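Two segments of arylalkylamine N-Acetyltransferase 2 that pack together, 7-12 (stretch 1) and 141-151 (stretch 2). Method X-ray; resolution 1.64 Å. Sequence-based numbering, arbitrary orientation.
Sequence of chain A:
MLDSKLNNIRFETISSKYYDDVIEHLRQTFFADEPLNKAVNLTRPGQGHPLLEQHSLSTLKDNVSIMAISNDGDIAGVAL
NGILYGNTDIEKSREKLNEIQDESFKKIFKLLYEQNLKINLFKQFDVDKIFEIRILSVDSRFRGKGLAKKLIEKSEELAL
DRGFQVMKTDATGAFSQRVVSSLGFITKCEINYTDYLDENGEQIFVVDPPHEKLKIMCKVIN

Stretch 1 (7-12) NNIRFE
Stretch 2 (141-151) RFRGKGLAKKL

An extended segment can dock on a helix start without a hydrogen bond between them, and residues 7-12 and 141-151 of arylalkylamine N-acetyltransferase 2 illustrate how. No hydrogen bond crosses between them; 334 Å² of surface, both sides summed, is buried, with apolar side chains at the centre.

Stretch 1 is extended, becoming strand at Arg-10 to Glu-12 (phi/psi near -114/146, -112/132 and -141/152). Stretch 2 leaves a 3-10 segment at Phe-142, turns through Gly-144 (84/5) and Gly-146 (79/17), and enters a helix at Leu-147, with Gly-146 as N-cap. The Lys-150 N to Gly-146 O (3.1 Å) and Leu-151 N to Leu-147 O (2.8 Å) hydrogen bonds wind its first turn. Strand and helix run in broadly the same direction, their axes 36° apart and 10.8 Å at closest approach. CA atoms pair as Asn-7 with Lys-145 (8.7 Å), Ile-9 with Leu-147 (9.0 Å) and Phe-11 with Leu-151 (7.8 Å).

The CA-to-CB bonds of Ile-9, in the extended lead-in, and Phe-11, in the strand, point toward stretch 2, while Arg-10 and Glu-12 lie out of reach, joined by a salt bridge (Arg-10 NE to Glu-12 OE2, 3.1 Å). Ile-9 (m, m) sits over the groove where Phe-142 and Leu-147 meet: its CD1 lies 4.0 Å from Phe-142 CD2, its CG2 4.0 Å from Leu-147 CD2. Phe-142 (m, chi2 92°) points its CA-to-CB bond toward stretch 1. Phe-11 (m, chi2 89°) is the largest bump, covered over 87 Å². Its CZ reaches Leu-147 CD2 and Lys-150 CB, both at 3.7 Å, while Leu-151 CD2 meets the ring edge, 3.9 Å from Phe-11 CD2. Both leucines are m, t; their CA-to-CB bonds point sideways, but their ends come nearer. Lys-150 (m, t, t, m) lends aliphatic carbon here while its end leads away. Lys-145 (m, m, m, t) closes the other end, its CE 4.2 Å from Asn-7 N.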

# COMPACT_ATOMS: atom_id res chain seq x y z
N ASN A 7 -24.73 -1.48 -1.61
CA ASN A 7 -25.45 -1.73 -0.38
C ASN A 7 -25.84 -0.45 0.33
O ASN A 7 -26.00 0.60 -0.28
CB ASN A 7 -24.56 -2.52 0.60
CG ASN A 7 -24.50 -3.97 0.28
OD1 ASN A 7 -24.80 -4.80 1.14
ND2 ASN A 7 -24.17 -4.30 -0.95
N ASN A 8 -26.02 -0.59 1.63
CA ASN A 8 -25.72 0.48 2.55
C ASN A 8 -24.37 0.10 3.16
O ASN A 8 -24.31 -0.59 4.17
CB ASN A 8 -26.79 0.64 3.62
CG ASN A 8 -27.74 1.79 3.32
OD1 ASN A 8 -27.35 2.78 2.70
ND2 ASN A 8 -28.99 1.66 3.75
N ILE A 9 -23.31 0.52 2.49
CA ILE A 9 -21.95 0.25 2.94
C ILE A 9 -21.58 1.30 3.97
O ILE A 9 -21.92 2.48 3.82
CB ILE A 9 -20.95 0.28 1.76
CG1 ILE A 9 -21.30 -0.78 0.72
CG2 ILE A 9 -19.53 0.09 2.25
CD1 ILE A 9 -20.97 -2.19 1.14
N ARG A 10 -20.88 0.87 5.01
CA ARG A 10 -20.47 1.73 6.10
C ARG A 10 -18.95 1.82 6.08
O ARG A 10 -18.28 0.85 5.70
CB ARG A 10 -20.95 1.10 7.41
CG ARG A 10 -20.85 1.96 8.63
CD ARG A 10 -21.59 1.31 9.80
NE ARG A 10 -20.98 0.06 10.25
CZ ARG A 10 -21.39 -1.16 9.89
NH1 ARG A 10 -22.43 -1.30 9.08
NH2 ARG A 10 -20.77 -2.24 10.36
N PHE A 11 -18.40 2.97 6.45
CA PHE A 11 -16.94 3.11 6.56
C PHE A 11 -16.56 3.29 8.02
O PHE A 11 -17.17 4.09 8.74
CB PHE A 11 -16.42 4.27 5.71
CG PHE A 11 -16.69 4.10 4.25
CD1 PHE A 11 -17.87 4.56 3.70
CD2 PHE A 11 -15.79 3.43 3.44
CE1 PHE A 11 -18.13 4.39 2.35
CE2 PHE A 11 -16.04 3.25 2.10
CZ PHE A 11 -17.22 3.72 1.55
N GLU A 12 -15.56 2.52 8.45
CA GLU A 12 -15.15 2.55 9.85
C GLU A 12 -13.64 2.45 9.96
O GLU A 12 -12.99 1.86 9.11
CB GLU A 12 -15.76 1.37 10.61
CG GLU A 12 -17.28 1.24 10.53
CD GLU A 12 -18.00 2.31 11.32
OE1 GLU A 12 -17.35 2.96 12.18
OE2 GLU A 12 -19.21 2.51 11.10
N ARG A 141 -16.84 -8.72 -5.43
CA ARG A 141 -18.30 -8.68 -5.28
C ARG A 141 -18.80 -7.24 -5.16
O ARG A 141 -19.96 -6.94 -5.48
CB ARG A 141 -18.75 -9.51 -4.07
CG ARG A 141 -18.40 -11.00 -4.13
CD ARG A 141 -18.69 -11.70 -2.80
NE ARG A 141 -17.71 -11.36 -1.77
CZ ARG A 141 -17.93 -11.45 -0.46
NH1 ARG A 141 -19.10 -11.87 -0.00
NH2 ARG A 141 -16.97 -11.12 0.41
N PHE A 142 -17.93 -6.35 -4.69
CA PHE A 142 -18.32 -5.00 -4.31
C PHE A 142 -17.77 -3.92 -5.24
O PHE A 142 -17.88 -2.73 -4.95
CB PHE A 142 -17.91 -4.70 -2.85
CG PHE A 142 -18.64 -5.53 -1.84
CD1 PHE A 142 -18.13 -6.74 -1.40
CD2 PHE A 142 -19.86 -5.10 -1.33
CE1 PHE A 142 -18.82 -7.50 -0.46
CE2 PHE A 142 -20.54 -5.85 -0.40
CZ PHE A 142 -20.02 -7.05 0.03
N ARG A 143 -17.18 -4.33 -6.36
CA ARG A 143 -16.64 -3.37 -7.31
C ARG A 143 -17.74 -2.69 -8.11
O ARG A 143 -18.85 -3.18 -8.19
CB ARG A 143 -15.63 -4.06 -8.24
CG ARG A 143 -14.36 -4.45 -7.49
CD ARG A 143 -13.48 -5.40 -8.28
NE ARG A 143 -12.39 -5.90 -7.43
CZ ARG A 143 -11.55 -6.87 -7.78
NH1 ARG A 143 -11.65 -7.45 -8.97
NH2 ARG A 143 -10.60 -7.26 -6.94
N GLY A 144 -17.42 -1.54 -8.67
CA GLY A 144 -18.40 -0.75 -9.40
C GLY A 144 -19.27 0.14 -8.53
O GLY A 144 -20.19 0.78 -9.01
N LYS A 145 -18.98 0.19 -7.23
CA LYS A 145 -19.71 1.04 -6.28
C LYS A 145 -18.90 2.28 -5.86
O LYS A 145 -19.34 3.06 -5.00
CB LYS A 145 -20.08 0.25 -5.03
CG LYS A 145 -20.94 -0.97 -5.29
CD LYS A 145 -22.27 -0.60 -5.93
CE LYS A 145 -23.06 0.33 -5.05
NZ LYS A 145 -24.49 0.39 -5.46
N GLY A 146 -17.72 2.44 -6.45
CA GLY A 146 -16.89 3.59 -6.18
C GLY A 146 -16.14 3.46 -4.86
O GLY A 146 -15.65 4.45 -4.34
N LEU A 147 -16.06 2.24 -4.33
CA LEU A 147 -15.47 2.07 -2.99
C LEU A 147 -13.99 2.41 -2.90
O LEU A 147 -13.55 2.96 -1.90
CB LEU A 147 -15.74 0.66 -2.42
CG LEU A 147 -17.20 0.30 -2.17
CD1 LEU A 147 -17.28 -1.13 -1.69
CD2 LEU A 147 -17.82 1.25 -1.15
N ALA A 148 -13.19 2.09 -3.92
CA ALA A 148 -11.76 2.42 -3.83
C ALA A 148 -11.55 3.93 -3.57
O ALA A 148 -10.80 4.34 -2.65
CB ALA A 148 -11.03 1.96 -5.10
N LYS A 149 -12.23 4.75 -4.37
CA LYS A 149 -12.07 6.18 -4.27
C LYS A 149 -12.59 6.65 -2.91
O LYS A 149 -11.94 7.43 -2.23
CB LYS A 149 -12.80 6.88 -5.42
CG LYS A 149 -12.54 8.36 -5.49
CD LYS A 149 -13.20 8.90 -6.75
CE LYS A 149 -12.84 10.35 -6.99
NZ LYS A 149 -13.55 10.90 -8.18
N LYS A 150 -13.74 6.13 -2.50
CA LYS A 150 -14.31 6.51 -1.21
C LYS A 150 -13.40 6.14 -0.03
O LYS A 150 -13.30 6.89 0.93
CB LYS A 150 -15.69 5.90 -1.02
CG LYS A 150 -16.71 6.39 -2.05
CD LYS A 150 -18.08 5.74 -1.79
CE LYS A 150 -19.11 6.15 -2.84
NZ LYS A 150 -19.35 7.62 -2.81
N LEU A 151 -12.74 4.99 -0.12
CA LEU A 151 -11.80 4.58 0.91
C LEU A 151 -10.65 5.56 1.05
O LEU A 151 -10.22 5.87 2.17
CB LEU A 151 -11.29 3.16 0.65
CG LEU A 151 -12.25 2.04 0.99
CD1 LEU A 151 -11.81 0.74 0.33
CD2 LEU A 151 -12.34 1.90 2.52